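Local coordinates for protein NDP-rhamnosyltransferase (Saccharopolyspora spinosa, PDB 3TSA) that belongs to the GT-B glycosyltransferases, two-domain enzymes with a Rossmann-like parallel sheet in each half, at residues V4-L9 against V117-V122; I126-G131 against T170-P175; P137-R142 against P175-D180. All blocks are in the same frame, centred on the assembly; numbering follows the deposited sequence.

Contact 1 of 3, residues V4-L9 against V117-V122; sequences VLVVPL and VLLVDV
L119 sits at the middle of a parallel pairing between strands 4-7 and 117-121, its backbone bonded to the partner strand through both polar atoms. L119 N gives to L5 O at 2.9 Å, and L119 O takes V7 N at 2.8 Å in the carbonyl plane. Its CG lies anti to the backbone N (chi1 178°), while L119 CB presses obliquely on V4 CG1 at 3.8 Å. V7 points to the face it shares with L5, L118 and V120; V7 CB runs alongside V120 CG2 at 4.0 Å, the two side chains pointing the same way. D121 closes the pairing where the strands end. D121 N meets V7 O at 2.9 Å, and the carboxylate reaches onward to the chain after P8, where L9 N meets D121 OD2 at 3.2 Å from above the carboxylate plane. H14 ND1 bonds the same oxygen and C123 N donates to D121 OD1, so this buried charge is well satisfied and would tend to favour a protonated H14. Strand 31-36 pairs with the other edge of 4-7, strand 138-141 with the other edge of 117-121, and helix 19-27 packs on the V4, V6 and L119 face through L25, C22 and L21.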
loop_
_atom_site.group_PDB
_atom_site.type_symbol
_atom_site.label_atom_id
_atom_site.label_comp_id
_atom_site.label_asym_id
_atom_site.label_seq_id
_atom_site.Cartn_x
_atom_site.Cartn_y
_atom_site.Cartn_z
ATOM N N VAL A 4 8.542 -8.238 10.469
ATOM C CA VAL A 4 7.765 -9.347 9.939
ATOM C C VAL A 4 8.223 -9.727 8.546
ATOM O O VAL A 4 7.999 -8.936 7.617
ATOM C CB VAL A 4 6.237 -8.998 9.933
ATOM C CG1 VAL A 4 5.336 -10.251 9.450
ATOM C CG2 VAL A 4 5.848 -8.440 11.300
ATOM N N LEU A 5 8.713 -10.975 8.388
ATOM C CA LEU A 5 9.051 -11.497 7.034
ATOM C C LEU A 5 7.845 -12.263 6.534
ATOM O O LEU A 5 7.428 -13.232 7.247
ATOM C CB LEU A 5 10.279 -12.430 7.065
ATOM C CG LEU A 5 10.813 -12.971 5.726
ATOM C CD1 LEU A 5 11.200 -11.836 4.767
ATOM C CD2 LEU A 5 12.057 -13.873 5.961
ATOM N N VAL A 6 7.361 -11.891 5.367
ATOM C CA VAL A 6 6.182 -12.476 4.818
ATOM C C VAL A 6 6.609 -13.478 3.739
ATOM O O VAL A 6 7.455 -13.156 2.858
ATOM C CB VAL A 6 5.318 -11.390 4.227
ATOM C CG1 VAL A 6 4.039 -11.988 3.567
ATOM C CG2 VAL A 6 5.039 -10.351 5.296
ATOM N N VAL A 7 6.090 -14.702 3.845
ATOM C CA VAL A 7 6.521 -15.796 2.993
ATOM C C VAL A 7 5.281 -16.326 2.284
ATOM O O VAL A 7 4.556 -17.152 2.839
ATOM C CB VAL A 7 7.113 -16.898 3.847
ATOM C CG1 VAL A 7 7.652 -18.023 3.016
ATOM C CG2 VAL A 7 8.219 -16.313 4.753
ATOM N N PRO A 8 4.962 -15.766 1.088
ATOM C CA PRO A 8 3.800 -16.215 0.392
ATOM C C PRO A 8 4.170 -17.277 -0.627
ATOM O O PRO A 8 5.362 -17.452 -0.946
ATOM C CB PRO A 8 3.324 -14.943 -0.280
ATOM C CG PRO A 8 4.627 -14.182 -0.558
ATOM C CD PRO A 8 5.497 -14.481 0.567
ATOM N N LEU A 9 3.166 -18.007 -1.112
ATOM C CA LEU A 9 3.336 -18.825 -2.299
ATOM C C LEU A 9 3.448 -17.892 -3.487
ATOM O O LEU A 9 2.910 -16.768 -3.438
ATOM C CB LEU A 9 2.080 -19.640 -2.545
ATOM C CG LEU A 9 1.907 -21.078 -2.091
ATOM C CD1 LEU A 9 0.611 -21.512 -2.797
ATOM C CD2 LEU A 9 3.096 -21.932 -2.374
ATOM N N VAL A 117 9.255 -12.544 13.325
ATOM C CA VAL A 117 8.094 -13.386 13.241
ATOM C C VAL A 117 7.949 -13.589 11.709
ATOM O O VAL A 117 8.371 -12.691 10.902
ATOM C CB VAL A 117 6.849 -12.690 13.855
ATOM C CG1 VAL A 117 6.566 -11.398 13.182
ATOM C CG2 VAL A 117 5.601 -13.619 13.827
ATOM N N LEU A 118 7.491 -14.782 11.360
ATOM C CA LEU A 118 7.259 -15.148 9.954
ATOM C C LEU A 118 5.746 -15.217 9.741
ATOM O O LEU A 118 5.053 -15.934 10.461
ATOM C CB LEU A 118 7.915 -16.477 9.622
ATOM C CG LEU A 118 9.380 -16.636 9.995
ATOM C CD1 LEU A 118 9.781 -18.136 9.546
ATOM C CD2 LEU A 118 10.238 -15.539 9.308
ATOM N N LEU A 119 5.237 -14.492 8.735
ATOM C CA LEU A 119 3.832 -14.567 8.364
ATOM C C LEU A 119 3.828 -15.356 7.057
ATOM O O LEU A 119 4.359 -14.904 6.038
ATOM C CB LEU A 119 3.325 -13.150 8.133
ATOM C CG LEU A 119 1.866 -13.107 7.683
ATOM C CD1 LEU A 119 0.922 -13.740 8.705
ATOM C CD2 LEU A 119 1.460 -11.676 7.437
ATOM N N VAL A 120 3.253 -16.550 7.094
ATOM C CA VAL A 120 3.528 -17.541 6.075
ATOM C C VAL A 120 2.239 -17.997 5.471
ATOM O O VAL A 120 1.317 -18.373 6.219
ATOM C CB VAL A 120 4.245 -18.724 6.774
ATOM C CG1 VAL A 120 4.492 -19.884 5.785
ATOM C CG2 VAL A 120 5.627 -18.203 7.350
ATOM N N ASP A 121 2.123 -17.978 4.124
ATOM C CA ASP A 121 0.959 -18.599 3.485
ATOM C C ASP A 121 0.825 -20.079 3.911
ATOM O O ASP A 121 1.820 -20.790 3.981
ATOM C CB ASP A 121 1.212 -18.448 1.982
ATOM C CG ASP A 121 0.217 -19.187 1.059
ATOM O OD1 ASP A 121 -0.469 -20.172 1.359
ATOM O OD2 ASP A 121 0.240 -18.785 -0.137
ATOM N N VAL A 122 -0.412 -20.548 4.171
ATOM C CA VAL A 122 -0.610 -21.950 4.612
ATOM C C VAL A 122 0.068 -22.948 3.743
ATOM O O VAL A 122 0.600 -23.942 4.269
ATOM C CB VAL A 122 -2.121 -22.332 4.736
ATOM C CG1 VAL A 122 -2.261 -23.793 4.732
ATOM C CG2 VAL A 122 -2.600 -21.856 6.104
#

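Contact 2 of 3, residues I126-G131 against T170-P175; sequences IGRVLG and TGLPTP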
loop_
_atom_site.group_PDB
_atom_site.type_symbol
_atom_site.label_atom_id
_atom_site.label_comp_id
_atom_site.label_asym_id
_atom_site.label_seq_id
_atom_site.Cartn_x
_atom_site.Cartn_y
_atom_site.Cartn_z
ATOM N N ILE A 126 8.052 -23.722 2.777
ATOM C CA ILE A 126 9.350 -23.134 3.153
ATOM C C ILE A 126 9.273 -22.296 4.426
ATOM O O ILE A 126 10.202 -22.320 5.258
ATOM C CB ILE A 126 9.936 -22.295 2.001
ATOM C CG1 ILE A 126 11.292 -21.652 2.432
ATOM C CG2 ILE A 126 9.000 -21.167 1.618
ATOM C CD1 ILE A 126 12.340 -22.637 2.821
ATOM N N GLY A 127 8.212 -21.479 4.593
ATOM C CA GLY A 127 8.140 -20.680 5.825
ATOM C C GLY A 127 8.102 -21.459 7.137
ATOM O O GLY A 127 8.659 -21.067 8.162
ATOM N N ARG A 128 7.442 -22.600 7.100
ATOM C CA ARG A 128 7.412 -23.495 8.230
ATOM C C ARG A 128 8.807 -24.154 8.505
ATOM O O ARG A 128 9.217 -24.263 9.684
ATOM C CB ARG A 128 6.349 -24.560 8.055
ATOM C CG ARG A 128 4.939 -23.940 8.047
ATOM C CD ARG A 128 3.875 -24.996 7.801
ATOM N NE ARG A 128 3.790 -25.829 8.991
ATOM C CZ ARG A 128 3.014 -26.914 9.090
ATOM N NH1 ARG A 128 2.238 -27.272 8.069
ATOM N NH2 ARG A 128 3.003 -27.629 10.241
ATOM N N VAL A 129 9.474 -24.610 7.443
ATOM C CA VAL A 129 10.855 -25.121 7.544
ATOM C C VAL A 129 11.720 -24.014 8.146
ATOM O O VAL A 129 12.446 -24.246 9.117
ATOM C CB VAL A 129 11.374 -25.650 6.203
ATOM C CG1 VAL A 129 12.899 -26.010 6.302
ATOM C CG2 VAL A 129 10.528 -26.917 5.767
ATOM N N LEU A 130 11.654 -22.808 7.567
ATOM C CA LEU A 130 12.491 -21.703 8.029
ATOM C C LEU A 130 12.236 -21.414 9.516
ATOM O O LEU A 130 13.163 -21.266 10.301
ATOM C CB LEU A 130 12.213 -20.454 7.192
ATOM C CG LEU A 130 13.150 -19.254 7.314
ATOM C CD1 LEU A 130 14.504 -19.726 6.903
ATOM C CD2 LEU A 130 12.653 -18.071 6.399
ATOM N N GLY A 131 10.974 -21.361 9.910
ATOM C CA GLY A 131 10.637 -21.175 11.293
ATOM C C GLY A 131 11.213 -22.209 12.269
ATOM O O GLY A 131 11.639 -21.840 13.349
ATOM N N THR A 170 11.463 -32.208 16.066
ATOM C CA THR A 170 10.567 -33.373 16.057
ATOM C C THR A 170 10.084 -33.742 14.649
ATOM O O THR A 170 9.832 -34.919 14.319
ATOM C CB THR A 170 9.339 -33.122 16.957
ATOM O OG1 THR A 170 9.762 -33.148 18.333
ATOM C CG2 THR A 170 8.249 -34.195 16.724
ATOM N N GLY A 171 10.016 -32.704 13.802
ATOM C CA GLY A 171 9.429 -32.797 12.462
ATOM C C GLY A 171 9.049 -31.346 12.106
ATOM O O GLY A 171 9.491 -30.385 12.768
ATOM N N LEU A 172 8.306 -31.205 11.022
ATOM C CA LEU A 172 7.766 -29.907 10.590
ATOM C C LEU A 172 6.924 -29.322 11.742
ATOM O O LEU A 172 5.957 -29.978 12.182
ATOM C CB LEU A 172 6.883 -30.164 9.378
ATOM C CG LEU A 172 6.463 -28.911 8.635
ATOM C CD1 LEU A 172 7.673 -28.191 8.013
ATOM C CD2 LEU A 172 5.589 -29.451 7.500
ATOM N N PRO A 173 7.308 -28.163 12.281
ATOM C CA PRO A 173 6.651 -27.734 13.543
ATOM C C PRO A 173 5.172 -27.352 13.339
ATOM O O PRO A 173 4.802 -26.888 12.254
ATOM C CB PRO A 173 7.411 -26.461 13.940
ATOM C CG PRO A 173 8.747 -26.537 13.193
ATOM C CD PRO A 173 8.544 -27.394 11.979
ATOM N N THR A 174 4.386 -27.479 14.410
ATOM C CA THR A 174 3.059 -26.845 14.468
ATOM C C THR A 174 3.234 -25.309 14.492
ATOM O O THR A 174 4.074 -24.763 15.219
ATOM C CB THR A 174 2.177 -27.405 15.661
ATOM O OG1 THR A 174 1.997 -28.807 15.457
ATOM C CG2 THR A 174 0.763 -26.833 15.626
ATOM N N PRO A 175 2.444 -24.583 13.673
ATOM C CA PRO A 175 2.610 -23.119 13.764
ATOM C C PRO A 175 2.073 -22.553 15.088
ATOM O O PRO A 175 1.161 -23.144 15.722
ATOM C CB PRO A 175 1.811 -22.587 12.558
ATOM C CG PRO A 175 0.678 -23.690 12.391
ATOM C CD PRO A 175 1.478 -24.980 12.635
HETATM O O HOH W 1 4.909 -24.230 11.337
#
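P173 O is gripped twice, by R128 NH2 at 2.8 Å and by a water that donates to it, also at 2.8 Å. The same water accepts from R128 NE at 3.1 Å, so the carbonyl is tied to the arginine directly and through a bridge. The NH2 bond is nearly straight (172° at the hydrogen) and lies in the guanidinium plane, yet it arrives 37° above the carbonyl plane of P173. R128 reaches this position with CG anti to its carbonyl carbon and a bend at chi3 (71°), which swings the flat group across the loop. L172 crosses it at about a right angle: its CD2 sits over the centre of one guanidinium face, 3.9 Å above the plane, so the cation is held flat against an apolar branch. The other branch, L172 CD1, wedges against V129 CG2 at 3.8 Å and R128 CB at 3.9 Å. L172 N is itself bonded to D161 OD1, and H157 and L160 of helix 151-166 pack beside these side chains. Here an arginine on a crossover helix fastens the loop leading into strand 177-180, a peripheral tie between successive beta-alpha-beta units of a Rossmann-like domain.

Contact 3 of 3, residues P137-R142 against P175-D180; sequences PVVLHR and PELILD
Packing is tightest toward the C-terminal ends of the parallel strands 138-141 and 177-180. L179 N donates to L140 O at only 2.6 Å, and R142 N meets L179 O nearly along the C=O axis at 2.9 Å. On the face with H141 and L177, V139 CG1 presses obliquely into L179 CG at 3.6 Å. R142, just past the strand end, sends an extended chain over the I178 side of the partner strand: I178 CG2 lies over the centre of one guanidinium face, while R142 NH1 forms a salt bridge with D180 OD2 at 2.9 Å. Between the two groups only NH1 to OD2 is bonded, with their planes 77° apart; Q187 NE2 also gives to OD2, D146 takes R142 NE and P192 O takes NH2, so the charges are probably well compensated. At the solvent-facing end the looseness is limited to E176 and P137, for P175 CB still packs on L140 CG at 3.7 Å. E176 N makes a weak bond to V138 O, bent to 129°, and the exposed E176 carboxylate comes no nearer to P137 than 3.8 Å, from OE2 to CA. Strand 117-121 flanks 138-141 on its other edge, and helices 376-385 and 19-27 pack on the V139, H141, L177 and L179 face.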
loop_
_atom_site.group_PDB
_atom_site.type_symbol
_atom_site.label_atom_id
_atom_site.label_comp_id
_atom_site.label_asym_id
_atom_site.label_seq_id
_atom_site.Cartn_x
_atom_site.Cartn_y
_atom_site.Cartn_z
ATOM N N PRO A 137 8.839 -17.819 15.575
ATOM C CA PRO A 137 7.369 -18.020 15.551
ATOM C C PRO A 137 6.820 -17.860 14.157
ATOM O O PRO A 137 7.265 -16.967 13.412
ATOM C CB PRO A 137 6.861 -16.962 16.526
ATOM C CG PRO A 137 7.892 -15.908 16.542
ATOM C CD PRO A 137 9.203 -16.594 16.303
ATOM N N VAL A 138 5.909 -18.766 13.802
ATOM C CA VAL A 138 5.286 -18.787 12.507
ATOM C C VAL A 138 3.809 -18.546 12.719
ATOM O O VAL A 138 3.146 -19.305 13.445
ATOM C CB VAL A 138 5.570 -20.100 11.745
ATOM C CG1 VAL A 138 4.683 -20.219 10.519
ATOM C CG2 VAL A 138 7.035 -20.127 11.283
ATOM N N VAL A 139 3.296 -17.525 12.042
ATOM C CA VAL A 139 1.853 -17.309 12.021
ATOM C C VAL A 139 1.441 -17.683 10.614
ATOM O O VAL A 139 1.895 -17.061 9.613
ATOM C CB VAL A 139 1.509 -15.843 12.299
ATOM C CG1 VAL A 139 -0.032 -15.595 12.092
ATOM C CG2 VAL A 139 1.863 -15.411 13.794
ATOM N N LEU A 140 0.621 -18.721 10.487
ATOM C CA LEU A 140 0.161 -19.133 9.169
ATOM C C LEU A 140 -1.020 -18.216 8.759
ATOM O O LEU A 140 -1.810 -17.765 9.598
ATOM C CB LEU A 140 -0.329 -20.628 9.151
ATOM C CG LEU A 140 0.781 -21.680 9.095
ATOM C CD1 LEU A 140 0.120 -23.040 8.698
ATOM C CD2 LEU A 140 1.925 -21.278 8.142
ATOM N N HIS A 141 -1.138 -17.964 7.455
ATOM C CA HIS A 141 -2.261 -17.160 6.922
ATOM C C HIS A 141 -3.034 -17.885 5.820
ATOM O O HIS A 141 -2.477 -18.174 4.757
ATOM C CB HIS A 141 -1.694 -15.835 6.361
ATOM C CG HIS A 141 -2.738 -14.794 6.129
ATOM N ND1 HIS A 141 -3.519 -14.795 4.995
ATOM C CD2 HIS A 141 -3.159 -13.745 6.883
ATOM C CE1 HIS A 141 -4.375 -13.785 5.056
ATOM N NE2 HIS A 141 -4.195 -13.143 6.193
ATOM N N ARG A 142 -4.321 -18.135 6.047
ATOM C CA ARG A 142 -5.182 -18.675 5.018
ATOM C C ARG A 142 -5.594 -17.568 4.076
ATOM O O ARG A 142 -5.885 -16.443 4.506
ATOM C CB ARG A 142 -6.444 -19.249 5.662
ATOM C CG ARG A 142 -6.091 -20.555 6.346
ATOM C CD ARG A 142 -7.271 -21.088 7.171
ATOM N NE ARG A 142 -6.879 -22.467 7.630
ATOM C CZ ARG A 142 -7.315 -22.964 8.805
ATOM N NH1 ARG A 142 -8.215 -22.271 9.572
ATOM N NH2 ARG A 142 -6.850 -24.168 9.222
ATOM N N PRO A 175 2.444 -24.583 13.673
ATOM C CA PRO A 175 2.610 -23.119 13.764
ATOM C C PRO A 175 2.073 -22.553 15.088
ATOM O O PRO A 175 1.161 -23.144 15.722
ATOM C CB PRO A 175 1.811 -22.587 12.558
ATOM C CG PRO A 175 0.678 -23.690 12.391
ATOM C CD PRO A 175 1.478 -24.980 12.635
ATOM N N GLU A 176 2.552 -21.371 15.441
ATOM C CA GLU A 176 2.061 -20.630 16.616
ATOM C C GLU A 176 0.578 -20.313 16.551
ATOM O O GLU A 176 -0.124 -20.340 17.593
ATOM C CB GLU A 176 2.814 -19.311 16.763
ATOM C CG GLU A 176 3.451 -19.113 18.035
ATOM C CD GLU A 176 4.354 -20.280 18.338
ATOM O OE1 GLU A 176 4.028 -20.954 19.349
ATOM O OE2 GLU A 176 5.312 -20.568 17.539
ATOM N N LEU A 177 0.074 -20.039 15.334
ATOM C CA LEU A 177 -1.232 -19.401 15.184
ATOM C C LEU A 177 -1.574 -19.608 13.684
ATOM O O LEU A 177 -0.675 -19.608 12.843
ATOM C CB LEU A 177 -1.030 -17.896 15.493
ATOM C CG LEU A 177 -2.230 -16.990 15.388
ATOM C CD1 LEU A 177 -3.335 -17.555 16.289
ATOM C CD2 LEU A 177 -1.883 -15.526 15.751
ATOM N N ILE A 178 -2.852 -19.806 13.356
ATOM C CA ILE A 178 -3.310 -19.737 11.918
ATOM C C ILE A 178 -4.284 -18.583 11.850
ATOM O O ILE A 178 -5.190 -18.507 12.731
ATOM C CB ILE A 178 -4.089 -21.004 11.530
ATOM C CG1 ILE A 178 -3.131 -22.210 11.739
ATOM C CG2 ILE A 178 -4.452 -20.901 10.078
ATOM C CD1 ILE A 178 -3.814 -23.622 11.594
ATOM N N LEU A 179 -4.114 -17.660 10.881
ATOM C CA LEU A 179 -5.136 -16.591 10.756
ATOM C C LEU A 179 -6.078 -16.987 9.614
ATOM O O LEU A 179 -5.615 -17.480 8.594
ATOM C CB LEU A 179 -4.514 -15.247 10.422
ATOM C CG LEU A 179 -3.481 -14.785 11.460
ATOM C CD1 LEU A 179 -3.003 -13.422 10.966
ATOM C CD2 LEU A 179 -4.111 -14.596 12.798
ATOM N N ASP A 180 -7.383 -16.752 9.788
ATOM C CA ASP A 180 -8.366 -17.262 8.821
ATOM C C ASP A 180 -9.401 -16.174 8.509
ATOM O O ASP A 180 -10.259 -15.848 9.378
ATOM C CB ASP A 180 -9.055 -18.523 9.500
ATOM C CG ASP A 180 -9.904 -19.261 8.545
ATOM O OD1 ASP A 180 -10.118 -18.757 7.408
ATOM O OD2 ASP A 180 -10.366 -20.390 8.929
#

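From the N terminus, contact 1 comes first, closing a loop of 107 residues when 117-122 returns to lie beside 4-9. It is complete before the other two begin. The chain then enters helix 125-133, which packs on the sheet through G127 against L118 and V120, and goes on to strand 138-141. Contacts 2 and 3 cross: 126-131 waits for 170-175, 137-142 for 175-180, and P175 belongs to both. Contact 3 spans the beta-alpha-beta unit with helix 151-166 as its crossover. Contacts 1 and 3 continue one sheet, joined by V120 O to H141 N, and contact 2 ties helix 125-133, which flanks that sheet, to the loop feeding strand 177-180.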